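Local atomic coordinates of nucleoside hydrolase, putative (Trypanosoma brucei, PDB entry 3FZ0), a protein that belongs to the nucleoside hydrolase family, has a mixed beta sheet flanked by helices, and binds a calcium ion. Residues R78-W83 and S183-E188; A36-W41 and R108-E113; K172-M177 and V206-T211; E51-L56 and I64-G69; V191-L194 and G198-C201. The protein carries 2 engineered substitutions. All coordinates share one frame; numbering follows the deposited sequence. Where two conformers were deposited one is given.

Contact 1 (R78-W83 and S183-E188)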
# COMPACT_ATOMS: atom_id res chain seq x y z
N ARG B 78 7.07 -8.43 13.68
CA ARG B 78 8.20 -8.43 12.73
C ARG B 78 7.78 -9.11 11.45
O ARG B 78 7.03 -10.08 11.49
CB ARG B 78 9.46 -9.10 13.32
CG ARG B 78 9.27 -10.56 13.77
CD ARG B 78 10.53 -11.18 14.28
NE ARG B 78 11.61 -11.05 13.31
CZ ARG B 78 12.92 -11.00 13.61
NH1 ARG B 78 13.33 -11.05 14.86
NH2 ARG B 78 13.81 -10.85 12.65
N GLU B 79 8.23 -8.57 10.33
CA GLU B 79 7.91 -9.12 9.00
C GLU B 79 9.19 -9.71 8.39
O GLU B 79 9.23 -10.12 7.22
CB GLU B 79 7.23 -8.05 8.11
CG GLU B 79 6.01 -7.37 8.84
CD GLU B 79 5.16 -6.42 7.96
OE1 GLU B 79 5.37 -6.38 6.74
OE2 GLU B 79 4.25 -5.74 8.50
N THR B 80 10.24 -9.75 9.20
CA THR B 80 11.50 -10.40 8.83
C THR B 80 11.71 -11.66 9.68
O THR B 80 11.05 -11.89 10.69
CB THR B 80 12.71 -9.46 9.03
OG1 THR B 80 12.81 -9.07 10.41
CG2 THR B 80 12.57 -8.22 8.17
N VAL B 81 12.66 -12.45 9.24
CA VAL B 81 13.05 -13.71 9.86
C VAL B 81 14.49 -13.50 10.37
O VAL B 81 15.25 -12.72 9.77
CB VAL B 81 12.99 -14.81 8.78
CG1 VAL B 81 13.93 -15.95 9.05
CG2 VAL B 81 11.53 -15.29 8.59
N GLN B 82 14.84 -14.16 11.48
CA GLN B 82 16.23 -14.22 11.97
C GLN B 82 17.11 -15.02 11.01
O GLN B 82 16.81 -16.15 10.64
CB GLN B 82 16.31 -14.80 13.39
CG GLN B 82 15.63 -13.92 14.45
CD GLN B 82 16.04 -14.23 15.90
OE1 GLN B 82 16.68 -15.26 16.18
NE2 GLN B 82 15.69 -13.34 16.82
N TRP B 83 18.20 -14.40 10.59
CA TRP B 83 19.08 -14.94 9.56
C TRP B 83 19.75 -16.27 9.95
O TRP B 83 19.67 -17.23 9.20
CB TRP B 83 20.16 -13.90 9.26
CG TRP B 83 21.08 -14.20 8.09
CD1 TRP B 83 20.74 -14.73 6.86
CD2 TRP B 83 22.50 -13.94 8.04
NE1 TRP B 83 21.87 -14.83 6.06
CE2 TRP B 83 22.95 -14.34 6.76
CE3 TRP B 83 23.42 -13.41 8.96
CZ2 TRP B 83 24.30 -14.24 6.38
CZ3 TRP B 83 24.76 -13.31 8.58
CH2 TRP B 83 25.18 -13.71 7.30
N SER B 183 16.38 -2.11 7.62
CA SER B 183 15.32 -1.28 7.08
C SER B 183 14.00 -2.05 7.07
O SER B 183 12.99 -1.56 7.62
CB SER B 183 15.67 -0.81 5.66
OG SER B 183 14.79 0.22 5.21
N HIS B 184 14.01 -3.25 6.47
CA HIS B 184 12.82 -4.09 6.40
C HIS B 184 12.29 -4.44 7.80
O HIS B 184 11.11 -4.51 8.00
CB HIS B 184 13.12 -5.37 5.60
CG HIS B 184 11.90 -6.16 5.24
ND1 HIS B 184 11.96 -7.49 4.88
CD2 HIS B 184 10.59 -5.82 5.19
CE1 HIS B 184 10.74 -7.93 4.62
NE2 HIS B 184 9.89 -6.94 4.80
N CYS B 185 13.18 -4.61 8.77
CA CYS B 185 12.80 -4.94 10.15
C CYS B 185 11.92 -3.88 10.73
O CYS B 185 10.97 -4.18 11.45
CB CYS B 185 14.03 -5.09 11.04
SG CYS B 185 14.75 -6.74 10.99
N ASP B 186 12.23 -2.63 10.42
CA ASP B 186 11.43 -1.57 10.98
C ASP B 186 11.43 -0.38 10.07
O ASP B 186 12.21 0.55 10.27
CB ASP B 186 11.91 -1.19 12.40
CG ASP B 186 10.89 -0.44 13.15
OD1 ASP B 186 10.05 0.15 12.46
OD2 ASP B 186 10.88 -0.43 14.41
N PRO B 187 10.55 -0.41 9.05
CA PRO B 187 10.46 0.68 8.09
C PRO B 187 9.95 1.96 8.76
O PRO B 187 10.51 3.03 8.53
CB PRO B 187 9.49 0.13 7.04
CG PRO B 187 9.51 -1.34 7.23
CD PRO B 187 9.61 -1.49 8.71
N GLU B 188 8.93 1.84 9.60
CA GLU B 188 8.37 3.01 10.32
C GLU B 188 9.48 3.74 11.10
O GLU B 188 9.58 4.97 11.05
CB GLU B 188 7.25 2.59 11.26
CG GLU B 188 5.92 2.30 10.61
CD GLU B 188 5.83 0.90 9.97
OE1 GLU B 188 6.79 0.12 9.99
OE2 GLU B 188 4.76 0.57 9.47
O HOH W 1 7.32 -6.64 4.81
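Thr-80 meets His-184 and Cys-185 with its two branches. Its methyl CG2 lies over one face of the imidazole, 3.4 Å from His-184 ND1. The two side chains run in opposite directions as they pass. CG2 is anti to the carbonyl carbon of Thr-80 and OG1 sits between the backbone N and that carbon (chi1 61°), which sends the methyl to the ring and the hydroxyl to the thiol. Thr-80 OG1 is 3.1 Å from Cys-185 SG, a close polar approach.

The carbonyl O of Glu-79 comes to the same ring obliquely, 3.7 Å from His-184 CE1. A water lies in the ring plane at its edge. It is 2.6 Å from His-184 NE2 and donates to Glu-79 OE1 at 2.8 Å. On the other ring nitrogen, ND1 is hydrogen-bonded to Ser-175 OG. The imidazole is thus held at both nitrogens.

Arg-78 folds back on its own loop. Its NE donates to Thr-80 O at 2.8 Å, from above the carbonyl plane. Its NH2 makes a weak bond to Thr-80 OG1. The other carboxylate oxygen of Glu-79, OE2, forms a salt bridge with Arg-311 of the third subunit.

The contact is buried. It joins the long loop between strand 66-68 and helix 101-104 to the end of helix 181-185, just before helix 187-195. Phe-181 of helix 181-185 also packs on Thr-80.

Contact 2 (A36-W41 and R108-E113)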
# COMPACT_ATOMS: atom_id res chain seq x y z
N ALA B 36 27.92 4.13 25.77
CA ALA B 36 26.72 3.30 26.02
C ALA B 36 26.40 2.41 24.85
O ALA B 36 26.60 2.81 23.70
CB ALA B 36 25.48 4.16 26.36
N ILE B 37 25.93 1.21 25.16
CA ILE B 37 25.50 0.26 24.15
C ILE B 37 24.03 -0.01 24.42
O ILE B 37 23.63 -0.37 25.54
CB ILE B 37 26.35 -1.03 24.19
CG1 ILE B 37 27.81 -0.70 23.79
CG2 ILE B 37 25.71 -2.12 23.31
CD1 ILE B 37 28.82 -1.87 23.94
N THR B 38 23.21 0.23 23.41
CA THR B 38 21.78 0.02 23.55
C THR B 38 21.40 -1.13 22.62
O THR B 38 21.78 -1.17 21.45
CB THR B 38 20.99 1.28 23.22
OG1 THR B 38 21.29 1.69 21.89
CG2 THR B 38 21.37 2.39 24.18
N VAL B 39 20.67 -2.08 23.17
CA VAL B 39 20.40 -3.34 22.47
C VAL B 39 19.01 -3.29 21.83
O VAL B 39 18.04 -2.85 22.45
CB VAL B 39 20.56 -4.54 23.46
CG1 VAL B 39 20.04 -5.84 22.85
CG2 VAL B 39 22.01 -4.64 23.87
N VAL B 40 18.93 -3.75 20.59
CA VAL B 40 17.63 -3.80 19.91
C VAL B 40 17.44 -5.20 19.34
O VAL B 40 18.42 -5.88 19.08
CB VAL B 40 17.52 -2.68 18.84
CG1 VAL B 40 18.52 -2.88 17.72
CG2 VAL B 40 16.12 -2.54 18.32
N TRP B 41 16.18 -5.62 19.19
CA TRP B 41 15.82 -6.85 18.47
C TRP B 41 16.36 -6.76 17.02
O TRP B 41 16.73 -5.68 16.55
CB TRP B 41 14.30 -7.03 18.48
CG TRP B 41 13.63 -6.12 17.53
CD1 TRP B 41 13.30 -4.80 17.74
CD2 TRP B 41 13.23 -6.41 16.19
NE1 TRP B 41 12.72 -4.27 16.63
CE2 TRP B 41 12.65 -5.24 15.66
CE3 TRP B 41 13.26 -7.57 15.40
CZ2 TRP B 41 12.13 -5.19 14.36
CZ3 TRP B 41 12.73 -7.51 14.10
CH2 TRP B 41 12.18 -6.33 13.60
N ARG B 108 16.53 0.70 33.10
CA ARG B 108 16.18 1.66 32.04
C ARG B 108 16.03 1.06 30.61
O ARG B 108 16.96 0.44 30.11
CB ARG B 108 17.24 2.77 32.06
CG ARG B 108 16.70 4.13 31.69
CD ARG B 108 17.75 5.22 31.78
NE ARG B 108 18.00 5.54 33.18
CZ ARG B 108 19.13 5.24 33.81
NH1 ARG B 108 20.17 4.66 33.17
NH2 ARG B 108 19.24 5.57 35.08
N HIS B 109 14.87 1.24 29.98
CA HIS B 109 14.71 1.01 28.54
C HIS B 109 15.81 1.77 27.78
O HIS B 109 16.18 2.90 28.16
CB HIS B 109 13.32 1.47 28.05
CG HIS B 109 12.93 0.96 26.69
ND1 HIS B 109 13.53 1.39 25.52
CD2 HIS B 109 11.98 0.06 26.31
CE1 HIS B 109 12.99 0.77 24.48
NE2 HIS B 109 12.05 -0.05 24.93
N ALA B 110 16.33 1.15 26.73
CA ALA B 110 17.34 1.75 25.85
C ALA B 110 16.98 3.14 25.32
O ALA B 110 17.84 4.02 25.25
CB ALA B 110 17.67 0.82 24.69
N ALA B 111 15.72 3.32 24.93
CA ALA B 111 15.23 4.62 24.46
C ALA B 111 15.42 5.71 25.52
O ALA B 111 15.86 6.82 25.20
CB ALA B 111 13.79 4.53 24.04
N LEU B 112 15.14 5.39 26.78
CA LEU B 112 15.23 6.39 27.85
C LEU B 112 16.66 6.68 28.20
O LEU B 112 16.98 7.74 28.68
CB LEU B 112 14.41 5.99 29.09
CG LEU B 112 12.89 5.82 28.82
CD1 LEU B 112 12.11 5.48 30.08
CD2 LEU B 112 12.30 7.04 28.16
N GLU B 113 17.53 5.71 27.91
CA GLU B 113 18.96 5.87 28.11
C GLU B 113 19.61 6.79 27.06
O GLU B 113 20.45 7.62 27.41
CB GLU B 113 19.64 4.51 28.13
CG GLU B 113 21.18 4.59 28.18
CD GLU B 113 21.75 5.18 29.49
OE1 GLU B 113 21.02 5.39 30.51
OE2 GLU B 113 22.98 5.42 29.51
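Apolar packing makes the core of this contact, where Thr-38 meets Ala-110. Thr-38 CB is 3.7 Å from Ala-110 CB. The methyl CG2 of Thr-38 lies alongside, 4.1 Å from the same Ala-110 CB. Thr-38 CA and Ala-110 CA are 5.3 Å apart, so strand and helix start come close with just small groups between them.

Two loose van der Waals touches set a methyl against an oxygen. Ala-36 CB is 4.2 Å from Glu-113 OE2, and the carbonyl O of Val-39 is 4.3 Å from Ala-110 CB.

Polar bonds run within the segments or to outside partners. Thr-38 OG1 is turned between its backbone N and carbonyl carbon (chi1 58°) and is hydrogen-bonded to Asp-12 OD2. Val-39 O accepts from Asn-139 ND2. His-109 is the N-cap of helix 110-120. Its ND1 accepts from Ala-111 N at 3.0 Å, and the donor lies in the ring plane. The bond is fairly straight, with an angle of 160° at the hydrogen.

One charged pair lies across the start of the helix. Arg-108 NH1 forms a salt bridge with Glu-113 OE1 at 2.9 Å, although its hydrogen-bond geometry is weak.

Strand 32-39 is an inner, parallel strand of the main sheet, next to strand 6-13. A capped helix start packed against such a strand through small side chains is consistent with the layered alpha/beta core of a nucleoside hydrolase.

Contact 3 (K172-M177 and V206-T211)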
# COMPACT_ATOMS: atom_id res chain seq x y z
N LYS B 172 19.24 -3.65 -4.27
CA LYS B 172 19.58 -5.04 -4.09
C LYS B 172 19.25 -5.46 -2.67
O LYS B 172 20.14 -5.48 -1.83
CB LYS B 172 21.06 -5.30 -4.36
CG LYS B 172 21.48 -5.03 -5.79
CD LYS B 172 22.84 -5.58 -6.11
CE LYS B 172 23.48 -4.80 -7.25
NZ LYS B 172 23.07 -5.33 -8.58
N GLY B 173 17.98 -5.79 -2.42
CA GLY B 173 17.51 -6.14 -1.08
C GLY B 173 18.00 -7.51 -0.67
O GLY B 173 18.10 -8.39 -1.51
N ASN B 174 18.34 -7.68 0.61
CA ASN B 174 18.81 -8.98 1.08
C ASN B 174 17.78 -9.59 2.04
O ASN B 174 17.95 -10.70 2.53
CB ASN B 174 20.23 -8.85 1.72
CG ASN B 174 20.27 -7.85 2.90
OD1 ASN B 174 19.25 -7.59 3.52
ND2 ASN B 174 21.45 -7.28 3.18
N SER B 175 16.71 -8.85 2.30
CA SER B 175 15.61 -9.33 3.12
C SER B 175 14.35 -9.68 2.29
O SER B 175 13.88 -10.81 2.32
CB SER B 175 15.29 -8.34 4.24
OG SER B 175 14.24 -8.83 5.06
N ASN B 176 13.82 -8.71 1.55
CA ASN B 176 12.96 -9.04 0.40
C ASN B 176 13.68 -8.57 -0.88
O ASN B 176 14.86 -8.20 -0.81
CB ASN B 176 11.54 -8.48 0.52
CG ASN B 176 11.51 -6.95 0.63
OD1 ASN B 176 12.36 -6.25 0.03
ND2 ASN B 176 10.55 -6.44 1.42
N MET B 177 13.01 -8.62 -2.03
CA MET B 177 13.68 -8.26 -3.29
C MET B 177 14.28 -6.83 -3.30
O MET B 177 15.24 -6.58 -4.02
CB MET B 177 12.76 -8.46 -4.51
CG MET B 177 12.39 -9.91 -4.77
SD MET B 177 10.96 -10.13 -5.86
CE MET B 177 11.75 -9.98 -7.42
N VAL B 206 24.87 4.22 5.64
CA VAL B 206 25.81 3.17 5.26
C VAL B 206 25.00 1.94 4.82
O VAL B 206 24.53 1.12 5.65
CB VAL B 206 26.82 2.92 6.37
CG1 VAL B 206 27.89 1.87 5.92
CG2 VAL B 206 27.47 4.28 6.79
N ASN B 207 24.80 1.87 3.51
CA ASN B 207 23.87 0.92 2.91
C ASN B 207 24.57 -0.37 2.55
O ASN B 207 25.81 -0.45 2.54
CB ASN B 207 23.22 1.52 1.66
CG ASN B 207 24.24 2.12 0.72
OD1 ASN B 207 24.84 1.44 -0.10
ND2 ASN B 207 24.48 3.42 0.88
N TRP B 208 23.76 -1.37 2.22
CA TRP B 208 24.23 -2.70 1.88
C TRP B 208 25.32 -2.73 0.78
O TRP B 208 26.40 -3.31 0.99
CB TRP B 208 23.04 -3.58 1.50
CG TRP B 208 23.37 -4.94 0.93
CD1 TRP B 208 23.06 -5.38 -0.33
CD2 TRP B 208 24.01 -6.03 1.60
NE1 TRP B 208 23.47 -6.66 -0.48
CE2 TRP B 208 24.06 -7.10 0.68
CE3 TRP B 208 24.58 -6.20 2.87
CZ2 TRP B 208 24.68 -8.35 0.99
CZ3 TRP B 208 25.17 -7.46 3.19
CH2 TRP B 208 25.22 -8.51 2.25
N GLU B 209 25.05 -2.11 -0.36
CA GLU B 209 25.95 -2.20 -1.52
C GLU B 209 27.31 -1.56 -1.26
O GLU B 209 28.32 -2.10 -1.64
CB GLU B 209 25.33 -1.61 -2.80
CG GLU B 209 24.07 -2.35 -3.29
CD GLU B 209 22.76 -1.81 -2.68
OE1 GLU B 209 22.81 -1.20 -1.60
OE2 GLU B 209 21.67 -2.00 -3.29
N VAL B 210 27.36 -0.46 -0.54
CA VAL B 210 28.66 0.10 -0.24
C VAL B 210 29.44 -0.81 0.72
O VAL B 210 30.67 -0.84 0.65
CB VAL B 210 28.59 1.57 0.26
CG1 VAL B 210 28.11 1.65 1.70
CG2 VAL B 210 29.93 2.21 0.08
N THR B 211 28.76 -1.57 1.58
CA THR B 211 29.48 -2.50 2.46
C THR B 211 29.93 -3.75 1.69
O THR B 211 31.02 -4.25 1.91
CB THR B 211 28.75 -2.83 3.78
OG1 THR B 211 27.61 -3.65 3.50
CG2 THR B 211 28.30 -1.51 4.50
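Glu-209 and Trp-208 receive the loop 172-177 at the start of helix 208-212. Lys-172 N donates to Glu-209 OE2 at 3.1 Å, with an angle of 151° at the hydrogen. The donor meets this oxygen nearly along its C-O axis. The same Glu-209 OE2 is 3.5 Å from Lys-172 CB.

Asn-174 ND2 stands over one face of the Trp-208 indole, displaced toward the rim and 3.3 Å from CD2. The amide plane is steeply turned, 74° from the ring plane. On the five-membered ring, Trp-208 CD1 is approached obliquely by Lys-172 O at 3.3 Å.

In the next shell, Glu-209 bends at chi2 (89°), and its OE1 accepts from Ser-169 N. Asn-174 OD1 accepts from Phe-181 N. Trp-208 NE1 is hydrogen-bonded to Tyr-322 OH of the fourth subunit. Asn-207 is the N-cap of the helix, its OD1 accepting from Val-210 N at 3.2 Å.

Asn-174 ND2 is also hydrogen-bonded to a BTB molecule, probably from the crystallisation liquor, which may mark a pocket here. The helix start would be expected to favour the negative charge of Glu-209. That carboxylate holds two backbone N-H groups of the same loop, those of Ser-169 and Lys-172, while the indole links the loop to a subunit interface.

Contact 4 (E51-L56 and I64-G69)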
# COMPACT_ATOMS: atom_id res chain seq x y z
N GLU B 51 23.24 -10.94 26.46
CA GLU B 51 24.25 -11.94 26.78
C GLU B 51 25.48 -11.81 25.88
O GLU B 51 26.63 -11.93 26.35
CB GLU B 51 23.68 -13.35 26.67
CG GLU B 51 22.56 -13.64 27.69
CD GLU B 51 23.01 -13.55 29.17
OE1 GLU B 51 24.09 -14.07 29.51
OE2 GLU B 51 22.28 -12.97 30.00
N ASN B 52 25.24 -11.51 24.59
CA ASN B 52 26.34 -11.30 23.63
C ASN B 52 27.21 -10.09 23.98
O ASN B 52 28.43 -10.23 24.09
CB ASN B 52 25.83 -11.21 22.19
CG ASN B 52 25.11 -12.46 21.75
OD1 ASN B 52 25.11 -13.48 22.45
ND2 ASN B 52 24.52 -12.40 20.56
N ILE B 53 26.58 -8.92 24.20
CA ILE B 53 27.30 -7.72 24.63
C ILE B 53 28.11 -8.00 25.91
O ILE B 53 29.28 -7.63 25.99
CB ILE B 53 26.36 -6.47 24.82
CG1 ILE B 53 25.75 -6.00 23.49
CG2 ILE B 53 27.13 -5.29 25.43
CD1 ILE B 53 26.72 -5.95 22.30
N GLY B 54 27.50 -8.69 26.87
CA GLY B 54 28.17 -9.04 28.10
C GLY B 54 29.40 -9.87 27.88
O GLY B 54 30.43 -9.62 28.53
N LYS B 55 29.32 -10.85 26.97
CA LYS B 55 30.50 -11.68 26.63
C LYS B 55 31.56 -10.85 25.92
O LYS B 55 32.75 -11.02 26.20
CB LYS B 55 30.12 -12.91 25.79
CG LYS B 55 29.21 -13.90 26.52
CD LYS B 55 28.55 -14.88 25.57
CE LYS B 55 27.78 -15.91 26.36
NZ LYS B 55 27.35 -17.04 25.52
N LEU B 56 31.14 -9.95 25.02
CA LEU B 56 32.10 -9.06 24.36
C LEU B 56 32.80 -8.09 25.34
O LEU B 56 34.01 -7.90 25.26
CB LEU B 56 31.42 -8.28 23.23
CG LEU B 56 32.24 -7.20 22.50
CD1 LEU B 56 33.45 -7.81 21.77
CD2 LEU B 56 31.31 -6.49 21.50
N ILE B 64 31.61 -0.35 30.31
CA ILE B 64 30.58 0.33 29.51
C ILE B 64 29.16 -0.16 29.85
O ILE B 64 28.91 -1.36 29.81
CB ILE B 64 30.84 0.08 28.01
CG1 ILE B 64 32.26 0.55 27.64
CG2 ILE B 64 29.81 0.76 27.15
CD1 ILE B 64 32.66 0.15 26.23
N PRO B 65 28.23 0.75 30.17
CA PRO B 65 26.89 0.27 30.49
C PRO B 65 26.09 -0.11 29.24
O PRO B 65 26.24 0.54 28.19
CB PRO B 65 26.25 1.46 31.22
CG PRO B 65 26.99 2.64 30.77
CD PRO B 65 28.34 2.21 30.26
N PHE B 66 25.26 -1.16 29.35
CA PHE B 66 24.41 -1.59 28.24
C PHE B 66 22.94 -1.80 28.66
O PHE B 66 22.65 -2.12 29.83
CB PHE B 66 24.99 -2.77 27.45
CG PHE B 66 25.38 -3.97 28.29
CD1 PHE B 66 24.66 -5.15 28.19
CD2 PHE B 66 26.49 -3.93 29.14
CE1 PHE B 66 25.01 -6.25 28.93
CE2 PHE B 66 26.84 -5.03 29.90
CZ PHE B 66 26.12 -6.19 29.80
N PHE B 67 22.02 -1.60 27.71
CA PHE B 67 20.61 -1.45 28.06
C PHE B 67 19.68 -2.23 27.14
O PHE B 67 19.93 -2.30 25.91
CB PHE B 67 20.26 0.03 28.04
CG PHE B 67 21.13 0.86 28.96
CD1 PHE B 67 22.36 1.35 28.52
CD2 PHE B 67 20.70 1.15 30.25
CE1 PHE B 67 23.17 2.09 29.37
CE2 PHE B 67 21.51 1.92 31.12
CZ PHE B 67 22.74 2.38 30.67
N ARG B 68 18.63 -2.83 27.73
CA ARG B 68 17.62 -3.58 26.97
C ARG B 68 16.69 -2.60 26.28
O ARG B 68 16.12 -1.71 26.93
CB ARG B 68 16.81 -4.53 27.88
CG ARG B 68 17.67 -5.36 28.86
CD ARG B 68 16.87 -6.22 29.87
NE ARG B 68 17.76 -7.11 30.64
CZ ARG B 68 18.09 -8.35 30.26
NH1 ARG B 68 17.59 -8.85 29.13
NH2 ARG B 68 18.91 -9.08 30.99
N GLY B 69 16.54 -2.79 24.96
CA GLY B 69 15.65 -1.98 24.15
C GLY B 69 14.43 -2.75 23.66
O GLY B 69 13.97 -3.68 24.33
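Phe-66 reaches from strand 66-68 to Ile-53 and Gly-54 of helix 46-60. Its CB lies 3.9 Å from Ile-53 CG2. The next atom, Phe-66 CG, makes the nearest approach, 3.6 Å from the same methyl. CD1 of Phe-66 meets that methyl too, and also Ile-53 CB at 4.0 Å. Further out, Phe-66 CE1 is 4.0 Å from Gly-54 N. At the tip, Phe-66 CZ is 3.9 Å from Gly-54 CA, which comes to the ring obliquely.

The methyl CG2 of Ile-53 stands over one ring face in a CH-pi contact, 3.9 Å from the Phe-66 centroid and 23° off the ring normal. CG2 is anti to the backbone N of Ile-53, which turns this branch to the ring. Ile-53 and Phe-66 point opposite ways as they overlap. Ile-64 O lies at the ring edge, in its plane.

Met-50 and Leu-57 of the same helix also touch Phe-66, as does Ile-37 of strand 32-39. The contact joins the helix and the second strand of the beta-alpha-beta unit formed by strand 32-39, helix 46-60 and strand 66-68. Across it the side chains meet by apolar and CH-pi packing. The polar atoms near the ring belong to the backbone, and the ring tip rests on the CA and N of Gly-54.

Contact 5 (V191-L194 and G198-C201)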
# COMPACT_ATOMS: atom_id res chain seq x y z
N VAL B 191 11.59 5.84 8.72
CA VAL B 191 10.90 7.08 8.35
C VAL B 191 11.08 8.14 9.44
O VAL B 191 11.35 9.30 9.12
CB VAL B 191 9.42 6.84 8.06
CG1 VAL B 191 8.67 8.16 8.01
CG2 VAL B 191 9.26 6.09 6.78
N VAL B 192 10.93 7.76 10.70
CA VAL B 192 11.06 8.67 11.81
C VAL B 192 12.47 9.27 11.82
O VAL B 192 12.64 10.50 11.95
CB VAL B 192 10.72 7.98 13.17
CG1 VAL B 192 11.14 8.85 14.36
CG2 VAL B 192 9.23 7.64 13.23
N VAL B 193 13.48 8.42 11.63
CA VAL B 193 14.87 8.87 11.64
C VAL B 193 15.17 9.84 10.50
O VAL B 193 15.70 10.93 10.75
CB VAL B 193 15.85 7.68 11.69
CG1 VAL B 193 17.24 8.14 11.35
CG2 VAL B 193 15.84 7.04 13.12
N LEU B 194 14.80 9.47 9.27
CA LEU B 194 15.06 10.29 8.08
C LEU B 194 14.18 11.55 7.95
O LEU B 194 14.61 12.52 7.36
CB LEU B 194 14.99 9.44 6.81
CG LEU B 194 16.01 8.29 6.61
CD1 LEU B 194 15.54 7.29 5.54
CD2 LEU B 194 17.39 8.78 6.24
N GLY B 198 16.03 18.79 12.51
CA GLY B 198 16.94 19.32 13.50
C GLY B 198 18.22 18.54 13.73
O GLY B 198 18.90 18.79 14.72
N TRP B 199 18.56 17.61 12.84
CA TRP B 199 19.90 17.04 12.82
C TRP B 199 20.85 18.15 12.40
O TRP B 199 20.53 18.93 11.51
CB TRP B 199 20.01 15.92 11.79
CG TRP B 199 19.22 14.67 12.03
CD1 TRP B 199 18.26 14.16 11.21
CD2 TRP B 199 19.36 13.74 13.11
NE1 TRP B 199 17.77 12.98 11.71
CE2 TRP B 199 18.43 12.69 12.88
CE3 TRP B 199 20.19 13.67 14.23
CZ2 TRP B 199 18.30 11.60 13.73
CZ3 TRP B 199 20.05 12.58 15.09
CH2 TRP B 199 19.11 11.56 14.83
N LYS B 200 22.02 18.20 13.04
CA LYS B 200 23.05 19.16 12.66
C LYS B 200 23.67 18.83 11.29
O LYS B 200 24.11 19.73 10.57
CB LYS B 200 24.13 19.24 13.73
CG LYS B 200 23.77 20.08 14.97
CD LYS B 200 25.04 20.73 15.52
CE LYS B 200 25.07 20.90 17.05
NZ LYS B 200 25.67 19.70 17.74
N CYS B 201 23.71 17.54 10.97
CA CYS B 201 24.21 17.05 9.69
C CYS B 201 23.26 16.00 9.18
O CYS B 201 22.70 15.24 9.97
CB CYS B 201 25.57 16.35 9.85
SG CYS B 201 27.00 17.38 9.60
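The link between helix 187-195 and strand 203-206 is short, and within it a tryptophan N-H bonds a carbonyl of the helix. The indole of Trp-199 folds back on the helix and donates from NE1 to the backbone O of Val-193 at 3.1 Å. The bond is nearly straight, with an angle of 167° at the hydrogen. The acceptor lies at the ring edge, only 2° out of the indole plane. The C=O...N angle is 160°.

An apolar touch accompanies the bond. Val-193 CG1 is 4.3 Å from Trp-199 CZ2, on the six-membered ring. Trp-199 CG is anti to its own carbonyl carbon and beside the backbone N, and its CB points toward the helix. The pyrrole N-H thus serves a main-chain carbonyl near the end of the helix. The His-196 ring, from the intervening turn, meets the indole edge-to-face.

Both residues also pack on Ile-162 of strand 162-165. Val-193 further touches Val-140 and Leu-144 of helix 138-146, while Leu-154 from a loop packs on Trp-199. The neighbouring Leu-194 turns to Val-304 and Val-306 of strand 296-306. The helix end thus packs on helix 138-146 and on strands 162-165 and 296-306.

How the contacts relate
Contacts 1 and 3 touch, their centres 13 Å apart. Thr-80 CG2 packs 3.6 Å from Ser-175 OG, and His-184 NE2 lies 3.5 Å from Asn-176 ND2. Contact 1 meets contact 2 where Trp-41 packs on Cys-185, Arg-78 and Thr-80. Contact 4 is nested inside the loop closed by contact 2, with centres 9 Å apart. Probable backbone bonds join them: Val-39 N to Phe-67 O at 2.8 Å and Ala-110 N to Arg-68 O at 2.9 Å. Contact 5 shares helix 187-195 with contact 1. The side chains of Cys-185, Val-39, Trp-208 and Ile-53 lie about 9 to 10 Å from the calcium ion, which binds at Asp-14, Asp-19, Leu-134 and Asp-283.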